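Local structure of phosphoribosylaminoimidazole carboxylase (Treponema denticola, 5C5D) at residues A39-A43 against A71-F75; E24-I30 against A121-A125; M1-V5 against D132-A136; F75-F79 against G108-A112. The protein catalyses the reversible interconversion of 5-aminoimidazole ribonucleotide plus carbon dioxide and 4-carboxy-5-aminoimidazole ribonucleotide in de novo purine biosynthesis. The protein carries 1 engineered substitution. All coordinates share one frame; numbering follows the deposited sequence.

Contact 1: residues A39-A43 against A71-F75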
loop_
_atom_site.group_PDB
_atom_site.type_symbol
_atom_site.label_atom_id
_atom_site.label_comp_id
_atom_site.label_asym_id
_atom_site.label_seq_id
_atom_site.Cartn_x
_atom_site.Cartn_y
_atom_site.Cartn_z
ATOM N N ALA D 39 19.444 -20.453 2.145
ATOM C CA ALA D 39 18.725 -21.410 1.310
ATOM C C ALA D 39 19.206 -21.463 -0.133
ATOM O O ALA D 39 19.201 -22.526 -0.735
ATOM C CB ALA D 39 17.237 -21.089 1.324
ATOM N N HIS D 40 19.587 -20.326 -0.695
ATOM C CA HIS D 40 19.910 -20.275 -2.130
ATOM C C HIS D 40 21.378 -20.391 -2.446
ATOM O O HIS D 40 21.738 -20.898 -3.506
ATOM C CB HIS D 40 19.373 -18.990 -2.721
ATOM C CG HIS D 40 17.882 -18.942 -2.714
ATOM N ND1 HIS D 40 17.162 -17.776 -2.830
ATOM C CD2 HIS D 40 16.980 -19.943 -2.605
ATOM C CE1 HIS D 40 15.874 -18.065 -2.803
ATOM N NE2 HIS D 40 15.737 -19.372 -2.678
ATOM N N LYS D 41 22.216 -19.950 -1.522
ATOM C CA LYS D 41 23.657 -19.935 -1.756
ATOM C C LYS D 41 24.366 -21.121 -1.098
ATOM O O LYS D 41 25.430 -21.539 -1.559
ATOM C CB LYS D 41 24.273 -18.631 -1.248
ATOM C CG LYS D 41 23.757 -17.365 -1.900
ATOM C CD LYS D 41 24.490 -16.162 -1.337
ATOM C CE LYS D 41 23.609 -14.947 -1.280
ATOM N NZ LYS D 41 24.285 -13.877 -0.532
ATOM N N THR D 42 23.781 -21.678 -0.032
ATOM C CA THR D 42 24.428 -22.779 0.683
ATOM C C THR D 42 23.412 -23.870 1.025
ATOM O O THR D 42 23.364 -24.342 2.165
ATOM C CB THR D 42 25.111 -22.297 1.982
ATOM O OG1 THR D 42 24.128 -21.798 2.897
ATOM C CG2 THR D 42 26.089 -21.151 1.712
ATOM N N ALA D 43 22.629 -24.271 0.028
ATOM C CA ALA D 43 21.554 -25.254 0.219
ATOM C C ALA D 43 22.066 -26.552 0.797
ATOM O O ALA D 43 21.495 -27.084 1.758
ATOM C CB ALA D 43 20.848 -25.525 -1.088
ATOM N N ALA D 71 13.106 -17.055 1.635
ATOM C CA ALA D 71 12.996 -18.404 1.080
ATOM C C ALA D 71 13.415 -19.453 2.104
ATOM O O ALA D 71 13.089 -20.626 1.949
ATOM C CB ALA D 71 13.849 -18.537 -0.158
ATOM N N LEU D 72 14.116 -19.054 3.156
ATOM C CA LEU D 72 14.627 -20.036 4.139
ATOM C C LEU D 72 13.522 -20.742 4.898
ATOM O O LEU D 72 13.585 -21.952 5.098
ATOM C CB LEU D 72 15.549 -19.343 5.130
ATOM C CG LEU D 72 16.237 -20.233 6.159
ATOM C CD1 LEU D 72 17.191 -21.211 5.526
ATOM C CD2 LEU D 72 16.990 -19.355 7.144
ATOM N N SER D 73 12.505 -20.005 5.325
ATOM C CA SER D 73 11.509 -20.610 6.189
ATOM C C SER D 73 10.776 -21.746 5.444
ATOM O O SER D 73 10.607 -22.831 5.993
ATOM C CB SER D 73 10.526 -19.576 6.732
ATOM O OG SER D 73 11.213 -18.623 7.548
ATOM N N GLY D 74 10.365 -21.522 4.198
ATOM C CA GLY D 74 9.722 -22.575 3.432
ATOM C C GLY D 74 10.638 -23.741 3.112
ATOM O O GLY D 74 10.189 -24.881 3.075
ATOM N N PHE D 75 11.907 -23.462 2.844
ATOM C CA PHE D 75 12.879 -24.503 2.532
ATOM C C PHE D 75 13.041 -25.453 3.689
ATOM O O PHE D 75 12.967 -26.664 3.538
ATOM C CB PHE D 75 14.197 -23.847 2.193
ATOM C CG PHE D 75 15.273 -24.806 1.810
ATOM C CD1 PHE D 75 15.311 -25.340 0.538
ATOM C CD2 PHE D 75 16.246 -25.169 2.715
ATOM C CE1 PHE D 75 16.310 -26.228 0.175
ATOM C CE2 PHE D 75 17.258 -26.062 2.352
ATOM C CZ PHE D 75 17.284 -26.581 1.086
#

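Contact 2: residues E24-I30 against A121-A125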
loop_
_atom_site.group_PDB
_atom_site.type_symbol
_atom_site.label_atom_id
_atom_site.label_comp_id
_atom_site.label_asym_id
_atom_site.label_seq_id
_atom_site.Cartn_x
_atom_site.Cartn_y
_atom_site.Cartn_z
ATOM N N GLU D 24 15.273 -15.080 25.132
ATOM C CA GLU D 24 13.957 -15.338 25.697
ATOM C C GLU D 24 13.774 -16.845 25.935
ATOM O O GLU D 24 13.208 -17.244 26.953
ATOM C CB GLU D 24 12.855 -14.774 24.783
ATOM C CG GLU D 24 11.578 -14.459 25.517
ATOM C CD GLU D 24 11.713 -13.245 26.424
ATOM O OE1 GLU D 24 12.806 -12.650 26.473
ATOM O OE2 GLU D 24 10.714 -12.863 27.070
ATOM N N LEU D 25 14.277 -17.685 25.034
ATOM C CA LEU D 25 14.182 -19.140 25.248
ATOM C C LEU D 25 14.919 -19.556 26.526
ATOM O O LEU D 25 14.506 -20.473 27.235
ATOM C CB LEU D 25 14.735 -19.914 24.057
ATOM C CG LEU D 25 13.933 -19.859 22.766
ATOM C CD1 LEU D 25 14.769 -20.439 21.623
ATOM C CD2 LEU D 25 12.628 -20.595 22.912
ATOM N N LYS D 26 15.999 -18.860 26.851
ATOM C CA LYS D 26 16.757 -19.199 28.040
ATOM C C LYS D 26 15.933 -18.966 29.296
ATOM O O LYS D 26 16.056 -19.719 30.252
ATOM C CB LYS D 26 18.053 -18.389 28.090
ATOM C CG LYS D 26 19.027 -18.886 29.124
ATOM C CD LYS D 26 20.407 -18.332 28.880
ATOM C CE LYS D 26 21.431 -19.030 29.750
ATOM N NZ LYS D 26 22.808 -18.552 29.458
ATOM N N THR D 27 15.086 -17.938 29.283
ATOM C CA THR D 27 14.230 -17.640 30.423
ATOM C C THR D 27 13.206 -18.766 30.652
ATOM O O THR D 27 12.821 -19.016 31.788
ATOM C CB THR D 27 13.472 -16.308 30.260
ATOM O OG1 THR D 27 12.504 -16.412 29.226
ATOM C CG2 THR D 27 14.421 -15.182 29.920
ATOM N N PHE D 28 12.781 -19.443 29.583
ATOM C CA PHE D 28 11.853 -20.582 29.693
ATOM C C PHE D 28 12.544 -21.913 29.996
ATOM O O PHE D 28 11.872 -22.939 30.192
ATOM C CB PHE D 28 11.039 -20.753 28.403
ATOM C CG PHE D 28 10.138 -19.594 28.083
ATOM C CD1 PHE D 28 9.085 -19.278 28.912
ATOM C CD2 PHE D 28 10.328 -18.833 26.932
ATOM C CE1 PHE D 28 8.254 -18.216 28.616
ATOM C CE2 PHE D 28 9.490 -17.771 26.623
ATOM C CZ PHE D 28 8.459 -17.457 27.474
ATOM N N GLY D 29 13.874 -21.907 30.027
ATOM C CA GLY D 29 14.634 -23.104 30.330
ATOM C C GLY D 29 14.731 -24.076 29.154
ATOM O O GLY D 29 14.867 -25.298 29.329
ATOM N N ILE D 30 14.694 -23.525 27.954
ATOM C CA ILE D 30 14.674 -24.312 26.717
ATOM C C ILE D 30 16.014 -24.214 25.996
ATOM O O ILE D 30 16.483 -23.116 25.666
ATOM C CB ILE D 30 13.532 -23.842 25.772
ATOM C CG1 ILE D 30 12.173 -24.122 26.412
ATOM C CG2 ILE D 30 13.633 -24.528 24.415
ATOM C CD1 ILE D 30 11.010 -23.398 25.780
ATOM N N ALA D 121 9.797 -17.008 20.683
ATOM C CA ALA D 121 10.215 -17.842 21.819
ATOM C C ALA D 121 9.032 -18.324 22.638
ATOM O O ALA D 121 8.976 -19.493 23.028
ATOM C CB ALA D 121 11.169 -17.077 22.701
ATOM N N LEU D 122 8.078 -17.437 22.894
ATOM C CA LEU D 122 6.898 -17.814 23.664
ATOM C C LEU D 122 6.062 -18.844 22.935
ATOM O O LEU D 122 5.591 -19.814 23.557
ATOM C CB LEU D 122 6.050 -16.567 23.977
ATOM C CG LEU D 122 4.778 -16.770 24.800
ATOM C CD1 LEU D 122 5.063 -17.338 26.174
ATOM C CD2 LEU D 122 4.009 -15.452 24.897
ATOM N N LEU D 123 5.900 -18.670 21.626
ATOM C CA LEU D 123 5.148 -19.655 20.858
ATOM C C LEU D 123 5.852 -20.989 20.931
ATOM O O LEU D 123 5.208 -22.020 21.101
ATOM C CB LEU D 123 4.988 -19.239 19.393
ATOM C CG LEU D 123 4.427 -20.317 18.438
ATOM C CD1 LEU D 123 3.031 -20.727 18.812
ATOM C CD2 LEU D 123 4.452 -19.816 17.010
ATOM N N ALA D 124 7.167 -20.990 20.758
ATOM C CA ALA D 124 7.898 -22.265 20.839
ATOM C C ALA D 124 7.637 -22.923 22.203
ATOM O O ALA D 124 7.361 -24.134 22.301
ATOM C CB ALA D 124 9.368 -22.063 20.625
ATOM N N ALA D 125 7.758 -22.145 23.269
ATOM C CA ALA D 125 7.550 -22.695 24.600
ATOM C C ALA D 125 6.141 -23.251 24.724
ATOM O O ALA D 125 5.934 -24.325 25.306
ATOM C CB ALA D 125 7.826 -21.609 25.673
#

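Contact 3: residues M1-V5 against D132-A136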
loop_
_atom_site.group_PDB
_atom_site.type_symbol
_atom_site.label_atom_id
_atom_site.label_comp_id
_atom_site.label_asym_id
_atom_site.label_seq_id
_atom_site.Cartn_x
_atom_site.Cartn_y
_atom_site.Cartn_z
ATOM N N MET D 1 14.303 -37.162 25.817
ATOM C CA MET D 1 15.201 -36.024 26.144
ATOM C C MET D 1 14.472 -34.690 25.976
ATOM O O MET D 1 13.399 -34.598 25.371
ATOM C CB MET D 1 16.458 -36.044 25.266
ATOM C CG MET D 1 17.580 -35.075 25.730
ATOM S SD MET D 1 19.120 -35.232 24.824
ATOM C CE MET D 1 20.040 -33.880 25.550
ATOM N N ARG D 2 15.080 -33.663 26.540
ATOM C CA ARG D 2 14.489 -32.347 26.646
ATOM C C ARG D 2 14.313 -31.674 25.281
ATOM O O ARG D 2 14.971 -32.034 24.311
ATOM C CB ARG D 2 15.371 -31.478 27.549
ATOM C CG ARG D 2 15.651 -32.089 28.941
ATOM C CD ARG D 2 14.372 -32.296 29.759
ATOM N NE ARG D 2 13.652 -31.037 29.953
ATOM C CZ ARG D 2 12.327 -30.913 29.994
ATOM N NH1 ARG D 2 11.540 -31.972 29.859
ATOM N NH2 ARG D 2 11.786 -29.713 30.165
ATOM N N PRO D 3 13.418 -30.695 25.213
ATOM C CA PRO D 3 13.222 -29.976 23.959
ATOM C C PRO D 3 14.465 -29.244 23.455
ATOM O O PRO D 3 15.376 -28.946 24.230
ATOM C CB PRO D 3 12.108 -28.991 24.304
ATOM C CG PRO D 3 11.300 -29.703 25.370
ATOM C CD PRO D 3 12.367 -30.378 26.199
ATOM N N LEU D 4 14.483 -28.983 22.149
ATOM C CA LEU D 4 15.555 -28.257 21.492
ATOM C C LEU D 4 14.947 -27.316 20.459
ATOM O O LEU D 4 14.089 -27.718 19.687
ATOM C CB LEU D 4 16.530 -29.220 20.803
ATOM C CG LEU D 4 17.649 -28.542 20.033
ATOM C CD1 LEU D 4 18.522 -27.776 21.011
ATOM C CD2 LEU D 4 18.470 -29.562 19.261
ATOM N N VAL D 5 15.404 -26.073 20.421
ATOM C CA VAL D 5 14.991 -25.150 19.391
ATOM C C VAL D 5 16.219 -24.782 18.578
ATOM O O VAL D 5 17.201 -24.305 19.126
ATOM C CB VAL D 5 14.381 -23.868 19.961
ATOM C CG1 VAL D 5 14.078 -22.871 18.842
ATOM C CG2 VAL D 5 13.113 -24.165 20.737
ATOM N N ASP D 132 4.641 -30.871 27.904
ATOM C CA ASP D 132 5.697 -30.657 28.892
ATOM C C ASP D 132 5.243 -29.744 30.022
ATOM O O ASP D 132 5.130 -28.537 29.834
ATOM C CB ASP D 132 6.922 -30.068 28.213
ATOM C CG ASP D 132 8.138 -30.056 29.117
ATOM O OD1 ASP D 132 8.023 -29.686 30.309
ATOM O OD2 ASP D 132 9.219 -30.414 28.618
ATOM N N LYS D 133 4.980 -30.332 31.189
ATOM C CA LYS D 133 4.387 -29.606 32.314
ATOM C C LYS D 133 5.321 -28.574 32.888
ATOM O O LYS D 133 4.873 -27.532 33.372
ATOM C CB LYS D 133 4.009 -30.559 33.463
ATOM C CG LYS D 133 2.583 -31.032 33.470
ATOM C CD LYS D 133 2.342 -31.880 34.735
ATOM C CE LYS D 133 0.888 -32.223 34.944
ATOM N NZ LYS D 133 0.331 -32.966 33.788
ATOM N N GLU D 134 6.615 -28.870 32.887
ATOM C CA GLU D 134 7.564 -27.941 33.470
ATOM C C GLU D 134 7.624 -26.672 32.623
ATOM O O GLU D 134 7.667 -25.563 33.155
ATOM C CB GLU D 134 8.941 -28.581 33.605
ATOM C CG GLU D 134 8.970 -29.654 34.677
ATOM C CD GLU D 134 10.350 -30.219 34.916
ATOM O OE1 GLU D 134 11.303 -29.782 34.235
ATOM O OE2 GLU D 134 10.480 -31.104 35.791
ATOM N N ILE D 135 7.618 -26.825 31.308
ATOM C CA ILE D 135 7.613 -25.643 30.446
ATOM C C ILE D 135 6.259 -24.916 30.578
ATOM O O ILE D 135 6.214 -23.680 30.582
ATOM C CB ILE D 135 7.924 -26.008 28.984
ATOM C CG1 ILE D 135 9.390 -26.461 28.879
ATOM C CG2 ILE D 135 7.686 -24.822 28.054
ATOM C CD1 ILE D 135 9.740 -27.097 27.553
ATOM N N ALA D 136 5.169 -25.671 30.722
ATOM C CA ALA D 136 3.863 -25.053 30.951
ATOM C C ALA D 136 3.854 -24.182 32.218
ATOM O O ALA D 136 3.295 -23.084 32.214
ATOM C CB ALA D 136 2.770 -26.126 31.022
#

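Contact 4: residues F75-F79 against G108-A112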
loop_
_atom_site.group_PDB
_atom_site.type_symbol
_atom_site.label_atom_id
_atom_site.label_comp_id
_atom_site.label_asym_id
_atom_site.label_seq_id
_atom_site.Cartn_x
_atom_site.Cartn_y
_atom_site.Cartn_z
ATOM N N PHE D 75 11.907 -23.462 2.844
ATOM C CA PHE D 75 12.879 -24.503 2.532
ATOM C C PHE D 75 13.041 -25.453 3.689
ATOM O O PHE D 75 12.967 -26.664 3.538
ATOM C CB PHE D 75 14.197 -23.847 2.193
ATOM C CG PHE D 75 15.273 -24.806 1.810
ATOM C CD1 PHE D 75 15.311 -25.340 0.538
ATOM C CD2 PHE D 75 16.246 -25.169 2.715
ATOM C CE1 PHE D 75 16.310 -26.228 0.175
ATOM C CE2 PHE D 75 17.258 -26.062 2.352
ATOM C CZ PHE D 75 17.284 -26.581 1.086
ATOM N N VAL D 76 13.231 -24.882 4.865
ATOM C CA VAL D 76 13.392 -25.685 6.066
ATOM C C VAL D 76 12.085 -26.405 6.389
ATOM O O VAL D 76 12.080 -27.589 6.691
ATOM C CB VAL D 76 13.812 -24.816 7.255
ATOM C CG1 VAL D 76 13.789 -25.603 8.568
ATOM C CG2 VAL D 76 15.207 -24.213 7.013
ATOM N N ASP D 77 10.968 -25.680 6.340
ATOM C CA ASP D 77 9.676 -26.295 6.608
ATOM C C ASP D 77 9.352 -27.466 5.667
ATOM O O ASP D 77 8.751 -28.472 6.078
ATOM C CB ASP D 77 8.566 -25.257 6.512
ATOM C CG ASP D 77 7.313 -25.745 7.128
ATOM O OD1 ASP D 77 7.175 -25.618 8.369
ATOM O OD2 ASP D 77 6.486 -26.281 6.363
ATOM N N GLY D 78 9.770 -27.375 4.408
ATOM C CA GLY D 78 9.548 -28.471 3.483
ATOM C C GLY D 78 10.428 -29.685 3.722
ATOM O O GLY D 78 10.124 -30.775 3.251
ATOM N N PHE D 79 11.517 -29.489 4.446
ATOM C CA PHE D 79 12.480 -30.556 4.698
ATOM C C PHE D 79 12.211 -31.318 6.003
ATOM O O PHE D 79 12.247 -32.561 6.028
ATOM C CB PHE D 79 13.895 -29.975 4.729
ATOM C CG PHE D 79 14.956 -31.040 4.777
ATOM C CD1 PHE D 79 15.468 -31.567 3.603
ATOM C CD2 PHE D 79 15.377 -31.561 5.984
ATOM C CE1 PHE D 79 16.401 -32.583 3.636
ATOM C CE2 PHE D 79 16.318 -32.582 6.024
ATOM C CZ PHE D 79 16.823 -33.084 4.843
ATOM N N GLY D 108 0.753 -26.951 1.852
ATOM C CA GLY D 108 1.700 -27.998 2.183
ATOM C C GLY D 108 2.995 -27.534 2.790
ATOM O O GLY D 108 3.851 -28.354 3.133
ATOM N N ILE D 109 3.126 -26.219 2.955
ATOM C CA ILE D 109 4.286 -25.597 3.583
ATOM C C ILE D 109 3.715 -24.705 4.673
ATOM O O ILE D 109 2.986 -23.744 4.384
ATOM C CB ILE D 109 5.132 -24.797 2.551
ATOM C CG1 ILE D 109 5.768 -25.767 1.560
ATOM C CG2 ILE D 109 6.199 -23.956 3.216
ATOM C CD1 ILE D 109 6.802 -26.744 2.169
ATOM N N SER D 110 3.977 -25.041 5.929
ATOM C CA SER D 110 3.172 -24.465 7.026
ATOM C C SER D 110 3.965 -23.854 8.177
ATOM O O SER D 110 3.660 -24.115 9.327
ATOM C CB SER D 110 2.246 -25.558 7.582
ATOM O OG SER D 110 3.006 -26.609 8.151
ATOM N N PRO D 111 4.984 -23.017 7.881
ATOM C CA PRO D 111 5.656 -22.377 9.013
ATOM C C PRO D 111 4.723 -21.426 9.743
ATOM O O PRO D 111 3.920 -20.753 9.099
ATOM C CB PRO D 111 6.807 -21.632 8.350
ATOM C CG PRO D 111 6.346 -21.409 6.957
ATOM C CD PRO D 111 5.553 -22.574 6.597
ATOM N N ALA D 112 4.797 -21.403 11.062
ATOM C CA ALA D 112 4.098 -20.426 11.898
ATOM C C ALA D 112 4.771 -19.068 11.792
ATOM O O ALA D 112 5.932 -18.950 12.151
ATOM C CB ALA D 112 4.131 -20.888 13.327
HETATM O O HOH W 1 5.376 -26.056 10.356
#

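Contact 1: residues A39-A43 against A71-F75
The methyl of Ala39 faces the first turn of helix 72-79. Its CB lies 4.0 Å from Leu72 CA, over the backbone. Two side chains flank that spot: Ala39 CB is 4.2 Å from Leu72 CD1 and 4.2 Å from Phe75 CB. His40 touches with the far side of its imidazole. CE1 and NE2 both meet the methyl of Ala71, with His40 NE2 3.3 Å from Ala71 CB. Further along, Ala43 CB meets the ring tip of Phe75, at CZ, 4.3 Å away. Phe75 has CG anti to the backbone N (chi1 -178°), which carries the ring out from the helix to Ala43 and on to Val46 and Val47 of helix 43-54. No hydrogen bond joins the two segments; most of the touching atoms are carbon. In this structure the engineered Asp38 also bonds the turn: its OD2 accepts from His40 N and Lys41 N. His40 of a second subunit makes a weak hydrogen bond to Ala71 O and packs on Phe75. Lys41 is a substrate-binding residue, as are position 38, aspartate only by engineering, and Ser69. The contact thus lies beside the substrate site of a class II AIR carboxylase, where loops following parallel strands meet at a subunit boundary.

Contact 2: residues E24-I30 against A121-A125
Two helices of the alpha/beta fold, 15-27 and 117-129, pack against each other here on one side of the parallel sheet. Small alanines on the second helix allow a close approach: Leu25 CA and Ala121 CA are 5.4 Å apart. The methyl of Ala121 sits against Glu24 and Leu25, with Ala121 CB 3.5 Å from Glu24 CB. The Leu25 branch CD2 reaches the same methyl and also that of Ala124. Phe28 covers the next turn. Ala125 CB lies over one face of its ring, 4.0 Å from the centroid and 16° off the ring normal, a CH-pi contact. Thr27 OG1 is over the opposite face, toward the rim. The far end of the ring meets Leu122, with Phe28 CZ 3.6 Å from Leu122 CD1. Gly29, at positive phi, ends the first helix in a Schellman motif. The chain then turns back, and Ile30 CD1 touches Ala125 CB at 3.7 Å from another side. Tyr142 of helix 133-157 lies beyond: its ring meets Phe28 and its OH bonds Glu24 OE2. Glu24 therefore gives only its aliphatic root to the interface, because the bend at chi2 (71°) takes the carboxylate away. No hydrogen bond crosses between the segments. Cohesion comes from methyl, branch and ring surfaces, and the one carboxylate at the border has its polar partner on a third helix.

Contact 3: residues M1-V5 against D132-A136
The extended chain of 1-5 passes the first turn of helix 133-157 at a distance, Pro3 CA and Asp132 CA being 9.0 Å apart, and side chains bridge the gap. Arg2 and Asp132 carry the polar part. Asp132 OD2 forms a salt bridge with Arg2 and lies 3.1 Å from Arg2 NH1 and 3.1 Å from Arg2 NH2. Both hydrogen bonds are strongly bent and weak. The single oxygen is shared in a fork, and the two flat groups are turned 67° apart, unlike a coplanar paired bridge. Arg2 gets there on a chain folded at chi2 and chi3, which curls the guanidinium back over its neighbour, so that Pro3 CD lies beneath the centre of one face. Asp132 also serves its own helix. It is the N-cap, and its OD1 accepts from Ile135 N at 3.1 Å, a nearly straight bond (167°) that arrives from above the carboxylate plane. One carboxylate oxygen thus caps the helix while the other faces the N-terminal arm. The strand that follows this arm, 4-9, lies inside the parallel sheet, between 31-36 and 60-65, so the contact ties the start of that strand to the long C-terminal helix. Beside the salt bridge the contact is apolar. The CD1 end of Ile135 meets the Pro3 ring at CG, 3.7 Å away. Phe128 of helix 117-129 packs on both, and Tyr131 of a fourth subunit packs on Pro3. Glu134 OE1 stands over a guanidinium face, 4.1 Å from Arg2 NH2. No N-H points at it, so any attraction is probably one of charge alone.

Contact 4: residues F75-F79 against G108-A112
Ile109 meets helix 72-79 at Gly78, where the loop ahead of strand 112-113, outermost in this chain's sheet, runs past this helix of the alpha/beta fold. Ile109 CD1 comes to 3.5 Å from Gly78 CA. The glycine, lacking a side chain, lets the methyl rest directly on the helix backbone. The CG2 branch lies near Asp77 OD2. Ser110 supplies the polar link. Its backbone N-H donates to Asp77 OD2 at 2.8 Å, with an angle of 158° at the hydrogen. The donor comes from above the carboxylate plane, 53° out of it. Asp77 has CG anti to its own N (chi1 -164°), which sends the carboxylate off the helix to the loop. The same OD2 makes a salt bridge with Arg126 of a fourth subunit, and OD1 is hydrogen-bonded to Thr84 OG1 on the neighbouring strand 84-86. Both oxygens of this buried carboxylate are therefore held, and the arginine probably helps to keep it charged. Asp77 thereby connects helix, loop, strand and a subunit interface. Pro111 follows, its ring lying against the carboxylate, with Pro111 CD 3.7 Å from Asp77 CG. The nitrogen of this proline has no hydrogen to offer, so here the approach is packing alone. Pro111 also packs on Thr84, and Ala112 then enters the sheet through backbone bonds to Thr84 and Ala86. A water joins the two segments as well: it donates one hydrogen to Asp77 OD1 at 2.7 Å and the other to Ser110 O at 2.8 Å.

From the N terminus, the arm 1-5 opens the widest loop, which contact 3 closes only at 132-136. Contact 2 lies within it, running from helix 15-27 to helix 117-129. Inside that span come contact 1, from the turn after strand 31-36 to helix 72-79, and contact 4, from the same helix to the loop before strand 112-113. Contacts 1 and 4 follow one another and share Phe75. Contacts 2 and 3 adjoin, their centres about 9 Å apart, and bring helices 15-27, 117-129 and 133-157 together beside strand 4-9. Contact 1 lies across the chain's centre from both. Contacts 2 and 4 touch where Leu123 packs on Ala112, and both reach the fourth subunit.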